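PDB 1FKM: GTPase-activating protein GYP1 from Saccharomyces cerevisiae, which stimulates GTP hydrolysis by the Ypt/Rab GTPases Ypt1 and Ypt7 through its TBC domain, which supplies arginine and glutamine fingers in trans. Local coordinates for residues 13-16 / 20-23. Numbering follows the deposited sequence.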
loop_
_atom_site.group_PDB
_atom_site.type_symbol
_atom_site.label_atom_id
_atom_site.label_comp_id
_atom_site.label_asym_id
_atom_site.label_seq_id
_atom_site.Cartn_x
_atom_site.Cartn_y
_atom_site.Cartn_z
ATOM N N ASN A 13 -9.559 -16.425 -17.575
ATOM C CA ASN A 13 -10.300 -17.653 -17.311
ATOM C C ASN A 13 -10.561 -17.893 -15.829
ATOM O O ASN A 13 -11.453 -18.656 -15.468
ATOM C CB ASN A 13 -9.585 -18.853 -17.933
ATOM C CG ASN A 13 -9.654 -18.840 -19.452
ATOM O OD1 ASN A 13 -10.713 -18.595 -20.030
ATOM N ND2 ASN A 13 -8.529 -19.104 -20.101
ATOM N N ILE A 14 -9.786 -17.242 -14.968
ATOM C CA ILE A 14 -9.993 -17.378 -13.533
ATOM C C ILE A 14 -11.080 -16.396 -13.113
ATOM O O ILE A 14 -11.931 -16.703 -12.277
ATOM C CB ILE A 14 -8.704 -17.053 -12.735
ATOM C CG1 ILE A 14 -7.673 -18.167 -12.934
ATOM C CG2 ILE A 14 -9.030 -16.886 -11.248
ATOM C CD1 ILE A 14 -6.348 -17.919 -12.227
ATOM N N LEU A 15 -11.069 -15.224 -13.738
ATOM C CA LEU A 15 -12.010 -14.165 -13.402
ATOM C C LEU A 15 -13.332 -14.107 -14.164
ATOM O O LEU A 15 -14.345 -13.679 -13.607
ATOM C CB LEU A 15 -11.309 -12.815 -13.550
ATOM C CG LEU A 15 -10.049 -12.615 -12.710
ATOM C CD1 LEU A 15 -9.365 -11.323 -13.126
ATOM C CD2 LEU A 15 -10.416 -12.587 -11.224
ATOM N N LYS A 16 -13.331 -14.536 -15.421
ATOM C CA LYS A 16 -14.539 -14.459 -16.241
ATOM C C LYS A 16 -15.249 -15.777 -16.532
ATOM O O LYS A 16 -14.613 -16.816 -16.705
ATOM C CB LYS A 16 -14.195 -13.745 -17.549
ATOM C CG LYS A 16 -13.567 -12.379 -17.313
ATOM C CD LYS A 16 -12.976 -11.778 -18.575
ATOM C CE LYS A 16 -12.287 -10.456 -18.262
ATOM N NZ LYS A 16 -11.621 -9.860 -19.453
ATOM N N ILE A 20 -18.494 -18.255 -9.422
ATOM C CA ILE A 20 -17.822 -18.065 -8.136
ATOM C C ILE A 20 -16.319 -18.154 -8.361
ATOM O O ILE A 20 -15.792 -19.221 -8.667
ATOM C CB ILE A 20 -18.227 -19.137 -7.103
ATOM C CG1 ILE A 20 -19.742 -19.116 -6.890
ATOM C CG2 ILE A 20 -17.509 -18.875 -5.784
ATOM C CD1 ILE A 20 -20.238 -20.148 -5.901
ATOM N N ILE A 21 -15.631 -17.029 -8.213
ATOM C CA ILE A 21 -14.189 -16.983 -8.425
ATOM C C ILE A 21 -13.423 -17.778 -7.372
ATOM O O ILE A 21 -13.669 -17.635 -6.174
ATOM C CB ILE A 21 -13.692 -15.518 -8.438
ATOM C CG1 ILE A 21 -14.398 -14.760 -9.565
ATOM C CG2 ILE A 21 -12.173 -15.467 -8.636
ATOM C CD1 ILE A 21 -14.093 -13.283 -9.618
ATOM N N ASN A 22 -12.495 -18.617 -7.827
ATOM C CA ASN A 22 -11.685 -19.436 -6.926
ATOM C C ASN A 22 -10.521 -18.644 -6.327
ATOM O O ASN A 22 -9.477 -18.473 -6.962
ATOM C CB ASN A 22 -11.140 -20.656 -7.676
ATOM C CG ASN A 22 -10.392 -21.608 -6.767
ATOM O OD1 ASN A 22 -9.431 -21.222 -6.105
ATOM N ND2 ASN A 22 -10.830 -22.859 -6.731
ATOM N N GLN A 23 -10.713 -18.180 -5.094
ATOM C CA GLN A 23 -9.721 -17.391 -4.363
ATOM C C GLN A 23 -8.345 -18.055 -4.319
ATOM O O GLN A 23 -7.316 -17.380 -4.442
ATOM C CB GLN A 23 -10.216 -17.153 -2.930
ATOM C CG GLN A 23 -9.386 -16.167 -2.120
ATOM C CD GLN A 23 -9.642 -14.724 -2.514
ATOM O OE1 GLN A 23 -9.492 -14.350 -3.677
ATOM N NE2 GLN A 23 -10.030 -13.904 -1.543
HETATM O O HOH W 1 -11.875 -19.069 -10.631
#
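Ile14 O receives a hydrogen bond of 2.9 Å from a water molecule, and the same water accepts one from Asn22 N, also 2.9 Å away. No direct hydrogen bond joins the two segments; the water bridges the last turn of helix 4-15 to the N-cap residue of helix 23-30. Beside it Ile21 reaches back to the helix end and packs by van der Waals contact on two carbonyl oxygens and on methyl groups. Its CG2 lies 3.9 Å from Ile14 O, the oxygen that also holds the water, and 4.3 Å from Ile14 CG2. The other branch, with CG1 anti to the carbonyl carbon (chi1 -60°), carries CD1 to 4.0 Å from Leu15 O. Leu15 sets out away from the loop, but its end swings back and crosses Ile21 at a slant, CD2 to CD1 4.1 Å. Here a short loop links helices 4-15 and 23-30 in the N-terminal part of the all-helical GAP domain, away from both catalytic fingers. Asn22 is the N-cap of the second helix, its OD1 bonded to Asp25 N. Leu45 of helix 39-46 touches both Leu15 and Ile21, while the backbone of Ile21 is hydrogen-bonded to Val52. An alanine in place of Ile21 would lose CG1, CG2 and CD1 and would probably open a gap beside Leu15 CD2 and Ile14 CG2 and strip cover from both carbonyl oxygens. Leu15 also packs on Leu26 and Val42.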